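Putative 4-amino-4-deoxychorismate lyase (PDB 2ZGI) binds pyridoxal 5'-phosphate and is probably a lyase of the class-IV aminotransferase family, possibly acting on 4-amino-4-deoxychorismate. Local coordinates at residues 97-105 with 236-244. Residues are numbered along the deposited sequence; the frame is centred on the assembly and turned at random.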
ATOM      1  N   TYR D  97      -5.474 -23.317 -32.520  1.00 32.94           N
ATOM      2  CA  TYR D  97      -6.118 -22.183 -31.857  1.00 32.48           C
ATOM      3  C   TYR D  97      -7.620 -22.396 -31.917  1.00 31.97           C
ATOM      4  O   TYR D  97      -8.150 -22.831 -32.944  1.00 32.05           O
ATOM      5  CB  TYR D  97      -5.715 -20.875 -32.576  1.00 33.17           C
ATOM      6  CG  TYR D  97      -6.424 -19.603 -32.104  1.00 33.66           C
ATOM      7  CD1 TYR D  97      -5.866 -18.793 -31.127  1.00 33.97           C
ATOM      8  CD2 TYR D  97      -7.642 -19.208 -32.665  1.00 34.79           C
ATOM      9  CE1 TYR D  97      -6.508 -17.626 -30.691  1.00 33.53           C
ATOM     10  CE2 TYR D  97      -8.294 -18.050 -32.243  1.00 33.85           C
ATOM     11  CZ  TYR D  97      -7.717 -17.259 -31.270  1.00 34.21           C
ATOM     12  OH  TYR D  97      -8.369 -16.114 -30.859  1.00 36.77           O
ATOM     13  N   ALA D  98      -8.311 -22.123 -30.819  1.00 31.44           N
ATOM     14  CA  ALA D  98      -9.769 -22.111 -30.855  1.00 31.73           C
ATOM     15  C   ALA D  98     -10.280 -20.723 -30.435  1.00 31.42           C
ATOM     16  O   ALA D  98      -9.908 -20.214 -29.366  1.00 31.91           O
ATOM     17  CB  ALA D  98     -10.354 -23.211 -29.963  1.00 31.79           C
ATOM     18  N   PRO D  99     -11.117 -20.109 -31.284  1.00 31.00           N
ATOM     19  CA  PRO D  99     -11.665 -18.783 -31.043  1.00 30.80           C
ATOM     20  C   PRO D  99     -12.670 -18.759 -29.906  1.00 30.23           C
ATOM     21  O   PRO D  99     -13.293 -19.773 -29.578  1.00 29.70           O
ATOM     22  CB  PRO D  99     -12.419 -18.476 -32.349  1.00 30.69           C
ATOM     23  CG  PRO D  99     -12.740 -19.834 -32.928  1.00 31.80           C
ATOM     24  CD  PRO D  99     -11.490 -20.601 -32.625  1.00 31.50           C
ATOM     25  N   LEU D 100     -12.852 -17.567 -29.362  1.00 30.48           N
ATOM     26  CA  LEU D 100     -13.937 -17.284 -28.469  1.00 30.38           C
ATOM     27  C   LEU D 100     -15.209 -17.275 -29.288  1.00 30.68           C
ATOM     28  O   LEU D 100     -15.157 -17.068 -30.515  1.00 30.74           O
ATOM     29  CB  LEU D 100     -13.728 -15.905 -27.821  1.00 30.32           C
ATOM     30  CG  LEU D 100     -12.601 -15.769 -26.788  1.00 28.56           C
ATOM     31  CD1 LEU D 100     -12.399 -14.262 -26.488  1.00 27.64           C
ATOM     32  CD2 LEU D 100     -12.942 -16.596 -25.509  1.00 30.80           C
ATOM     33  N   PRO D 101     -16.368 -17.476 -28.628  1.00 31.27           N
ATOM     34  CA  PRO D 101     -17.622 -17.278 -29.358  1.00 31.96           C
ATOM     35  C   PRO D 101     -17.711 -15.887 -29.978  1.00 32.80           C
ATOM     36  O   PRO D 101     -17.376 -14.863 -29.329  1.00 31.66           O
ATOM     37  CB  PRO D 101     -18.708 -17.458 -28.267  1.00 31.99           C
ATOM     38  CG  PRO D 101     -18.071 -18.322 -27.267  1.00 31.97           C
ATOM     39  CD  PRO D 101     -16.613 -17.882 -27.230  1.00 30.78           C
ATOM     40  N   LEU D 102     -18.154 -15.868 -31.235  1.00 33.25           N
ATOM     41  CA  LEU D 102     -18.361 -14.647 -31.985  1.00 33.79           C
ATOM     42  C   LEU D 102     -19.227 -13.615 -31.245  1.00 34.61           C
ATOM     43  O   LEU D 102     -18.970 -12.412 -31.341  1.00 33.54           O
ATOM     44  CB  LEU D 102     -18.969 -14.975 -33.353  1.00 34.60           C
ATOM     45  CG  LEU D 102     -19.026 -13.845 -34.392  1.00 34.39           C
ATOM     46  CD1 LEU D 102     -17.634 -13.211 -34.608  1.00 33.67           C
ATOM     47  CD2 LEU D 102     -19.624 -14.377 -35.693  1.00 34.06           C
ATOM     48  N   SER D 103     -20.231 -14.085 -30.498  1.00 34.82           N
ATOM     49  CA  SER D 103     -21.118 -13.183 -29.759  1.00 35.58           C
ATOM     50  C   SER D 103     -20.374 -12.313 -28.754  1.00 35.08           C
ATOM     51  O   SER D 103     -20.791 -11.193 -28.481  1.00 35.23           O
ATOM     52  CB  SER D 103     -22.237 -13.959 -29.062  1.00 35.55           C
ATOM     53  OG  SER D 103     -21.719 -14.693 -27.970  1.00 37.85           O
ATOM     54  N   LEU D 104     -19.271 -12.822 -28.208  1.00 34.92           N
ATOM     55  CA  LEU D 104     -18.463 -12.053 -27.257  1.00 34.49           C
ATOM     56  C   LEU D 104     -17.939 -10.738 -27.806  1.00 34.80           C
ATOM     57  O   LEU D 104     -17.742  -9.768 -27.060  1.00 34.25           O
ATOM     58  CB  LEU D 104     -17.279 -12.879 -26.750  1.00 34.86           C
ATOM     59  CG  LEU D 104     -17.565 -13.952 -25.697  1.00 33.88           C
ATOM     60  CD1 LEU D 104     -16.316 -14.231 -24.864  1.00 32.81           C
ATOM     61  CD2 LEU D 104     -18.743 -13.565 -24.794  1.00 33.46           C
ATOM     62  N   TYR D 105     -17.685 -10.716 -29.110  1.00 34.49           N
ATOM     63  CA  TYR D 105     -17.175  -9.514 -29.762  1.00 34.88           C
ATOM     64  C   TYR D 105     -18.295  -8.503 -30.003  1.00 36.02           C
ATOM     65  O   TYR D 105     -18.023  -7.322 -30.189  1.00 36.05           O
ATOM     66  CB  TYR D 105     -16.445  -9.871 -31.062  1.00 33.90           C
ATOM     67  CG  TYR D 105     -15.180 -10.657 -30.797  1.00 31.30           C
ATOM     68  CD1 TYR D 105     -13.966  -9.998 -30.629  1.00 29.82           C
ATOM     69  CD2 TYR D 105     -15.204 -12.047 -30.670  1.00 28.73           C
ATOM     70  CE1 TYR D 105     -12.788 -10.704 -30.358  1.00 28.40           C
ATOM     71  CE2 TYR D 105     -14.024 -12.768 -30.390  1.00 30.13           C
ATOM     72  CZ  TYR D 105     -12.812 -12.070 -30.240  1.00 27.84           C
ATOM     73  OH  TYR D 105     -11.620 -12.731 -29.968  1.00 28.79           O
ATOM     74  N   ILE D 236     -13.129  -3.375 -34.000  1.00 40.03           N
ATOM     75  CA  ILE D 236     -13.407  -4.739 -33.561  1.00 38.62           C
ATOM     76  C   ILE D 236     -13.402  -5.714 -34.757  1.00 38.07           C
ATOM     77  O   ILE D 236     -12.756  -6.769 -34.714  1.00 36.74           O
ATOM     78  CB  ILE D 236     -14.706  -4.777 -32.739  1.00 38.33           C
ATOM     79  CG1 ILE D 236     -14.449  -4.091 -31.384  1.00 37.76           C
ATOM     80  CG2 ILE D 236     -15.213  -6.224 -32.568  1.00 37.76           C
ATOM     81  CD1 ILE D 236     -15.671  -3.521 -30.740  1.00 37.91           C
ATOM     82  N   GLU D 237     -14.086  -5.326 -35.833  1.00 38.25           N
ATOM     83  CA  GLU D 237     -14.073  -6.077 -37.097  1.00 38.74           C
ATOM     84  C   GLU D 237     -12.659  -6.342 -37.596  1.00 37.80           C
ATOM     85  O   GLU D 237     -12.327  -7.478 -37.935  1.00 37.34           O
ATOM     86  CB  GLU D 237     -14.846  -5.329 -38.194  1.00 39.13           C
ATOM     87  CG  GLU D 237     -16.337  -5.493 -38.097  1.00 43.18           C
ATOM     88  CD  GLU D 237     -17.077  -4.574 -39.043  1.00 47.43           C
ATOM     89  OE1 GLU D 237     -16.538  -3.491 -39.380  1.00 48.73           O
ATOM     90  OE2 GLU D 237     -18.205  -4.934 -39.437  1.00 50.58           O
ATOM     91  N   ARG D 238     -11.834  -5.294 -37.633  1.00 37.14           N
ATOM     92  CA  ARG D 238     -10.477  -5.406 -38.176  1.00 37.34           C
ATOM     93  C   ARG D 238      -9.611  -6.418 -37.429  1.00 36.37           C
ATOM     94  O   ARG D 238      -8.780  -7.079 -38.038  1.00 36.03           O
ATOM     95  CB  ARG D 238      -9.736  -4.054 -38.226  1.00 37.55           C
ATOM     96  CG  ARG D 238      -8.308  -4.188 -38.818  1.00 40.79           C
ATOM     97  CD  ARG D 238      -7.537  -2.876 -38.834  1.00 47.25           C
ATOM     98  NE  ARG D 238      -6.256  -3.015 -39.537  1.00 52.23           N
ATOM     99  CZ  ARG D 238      -6.084  -2.805 -40.843  1.00 54.34           C
ATOM    100  NH1 ARG D 238      -7.108  -2.437 -41.608  1.00 54.58           N
ATOM    101  NH2 ARG D 238      -4.883  -2.965 -41.391  1.00 56.23           N
ATOM    102  N   PHE D 239      -9.823  -6.547 -36.124  1.00 35.67           N
ATOM    103  CA  PHE D 239      -8.923  -7.362 -35.292  1.00 34.66           C
ATOM    104  C   PHE D 239      -9.471  -8.718 -34.885  1.00 34.28           C
ATOM    105  O   PHE D 239      -8.790  -9.491 -34.195  1.00 33.97           O
ATOM    106  CB  PHE D 239      -8.431  -6.548 -34.095  1.00 34.39           C
ATOM    107  CG  PHE D 239      -7.512  -5.432 -34.500  1.00 34.40           C
ATOM    108  CD1 PHE D 239      -6.181  -5.693 -34.818  1.00 34.60           C
ATOM    109  CD2 PHE D 239      -7.993  -4.127 -34.632  1.00 34.30           C
ATOM    110  CE1 PHE D 239      -5.322  -4.662 -35.234  1.00 34.49           C
ATOM    111  CE2 PHE D 239      -7.148  -3.095 -35.056  1.00 33.58           C
ATOM    112  CZ  PHE D 239      -5.808  -3.367 -35.361  1.00 33.37           C
ATOM    113  N   LEU D 240     -10.702  -8.992 -35.312  1.00 33.11           N
ATOM    114  CA  LEU D 240     -11.379 -10.240 -35.000  1.00 33.71           C
ATOM    115  C   LEU D 240     -10.624 -11.420 -35.604  1.00 33.42           C
ATOM    116  O   LEU D 240     -10.374 -11.434 -36.799  1.00 33.31           O
ATOM    117  CB  LEU D 240     -12.825 -10.216 -35.506  1.00 33.65           C
ATOM    118  CG  LEU D 240     -13.709 -11.457 -35.348  1.00 35.11           C
ATOM    119  CD1 LEU D 240     -14.278 -11.522 -33.920  1.00 35.74           C
ATOM    120  CD2 LEU D 240     -14.827 -11.430 -36.395  1.00 36.11           C
ATOM    121  N   PRO D 241     -10.268 -12.420 -34.768  1.00 33.82           N
ATOM    122  CA  PRO D 241      -9.488 -13.554 -35.273  1.00 33.76           C
ATOM    123  C   PRO D 241     -10.212 -14.240 -36.427  1.00 33.97           C
ATOM    124  O   PRO D 241     -11.416 -14.519 -36.325  1.00 33.98           O
ATOM    125  CB  PRO D 241      -9.415 -14.483 -34.057  1.00 33.34           C
ATOM    126  CG  PRO D 241      -9.473 -13.557 -32.904  1.00 33.86           C
ATOM    127  CD  PRO D 241     -10.487 -12.525 -33.316  1.00 32.80           C
ATOM    128  N   ALA D 242      -9.490 -14.501 -37.510  1.00 34.16           N
ATOM    129  CA  ALA D 242     -10.072 -15.179 -38.667  1.00 34.91           C
ATOM    130  C   ALA D 242     -10.093 -16.708 -38.508  1.00 35.32           C
ATOM    131  O   ALA D 242      -9.528 -17.439 -39.320  1.00 35.77           O
ATOM    132  CB  ALA D 242      -9.331 -14.762 -39.949  1.00 34.86           C
ATOM    133  N   CYS D 243     -10.769 -17.198 -37.470  1.00 35.77           N
ATOM    134  CA  CYS D 243     -10.570 -18.576 -37.017  1.00 35.72           C
ATOM    135  C   CYS D 243     -11.835 -19.413 -36.782  1.00 36.66           C
ATOM    136  O   CYS D 243     -11.767 -20.437 -36.113  1.00 36.71           O
ATOM    137  CB  CYS D 243      -9.710 -18.560 -35.745  1.00 35.56           C
ATOM    138  SG  CYS D 243      -8.131 -17.727 -36.000  1.00 33.44           S
ATOM    139  N   TYR D 244     -12.980 -18.987 -37.305  1.00 37.73           N
ATOM    140  CA  TYR D 244     -14.231 -19.773 -37.184  1.00 39.98           C
ATOM    141  C   TYR D 244     -14.365 -20.832 -38.294  1.00 41.73           C
ATOM    142  O   TYR D 244     -13.836 -20.640 -39.387  1.00 41.53           O
ATOM    143  CB  TYR D 244     -15.450 -18.833 -37.151  1.00 39.28           C
ATOM    144  CG  TYR D 244     -15.405 -17.892 -35.952  1.00 39.04           C
ATOM    145  CD1 TYR D 244     -15.817 -18.324 -34.678  1.00 37.04           C
ATOM    146  CD2 TYR D 244     -14.926 -16.591 -36.082  1.00 36.98           C
ATOM    147  CE1 TYR D 244     -15.771 -17.478 -33.571  1.00 33.75           C
ATOM    148  CE2 TYR D 244     -14.867 -15.732 -34.981  1.00 38.03           C
ATOM    149  CZ  TYR D 244     -15.299 -16.186 -33.728  1.00 36.76           C
ATOM    150  OH  TYR D 244     -15.228 -15.337 -32.640  1.00 38.70           O
TER
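I236, on helix 233-239, has a short beta-branched side chain that sets CG2 near the plane of the Y105 ring at its edge and 3.8 Å from Y105 O, packing against both ring and backbone. L240 follows, its CG anti to the backbone N (chi1 177°), which carries CD1 over the Y105 ring centre, 3.4 Å from the centroid in a CH-pi contact; its other methyl, CD2, meets L102 CD1. The ring of P241, stiff and apolar, meets the hydroxyl ends of two tyrosines: its CD lies 3.5 Å from Y105 OH and its CG 3.5 Å from Y97 OH. Both hydroxyls are satisfied elsewhere, Y97 by G219 O and Y105 by V220 O. With the ring of Y105 cut back to an alanine, L240 CD1 would probably lose its aromatic platform, P241 CD its contact to the tyrosine hydroxyl and V220 O this donor.

Here the C-terminal tail, beyond helix 233-239, packs on the connection that leads from strand 89-96 to helix 103-107 in this pyridoxal-phosphate enzyme of the class-IV aminotransferase family. C243 ties the tail down covalently through its disulfide to C78, and its SG also rests obliquely against the Y97 ring, 3.7 Å from CD2. Its carbonyl O lies beside P99 CG. The Y244 side chain lies along the connection from P99 toward L102, and tyrosine suits the place by offering a flat face to proline and a donor to a backbone carbonyl: P99 CB sits over its ring face, 4.1 Å from the centroid, the hydroxyl donates to L100 O at 2.7 Å, tilted 30° from the carbonyl plane, and L102 CD1 touches CE2.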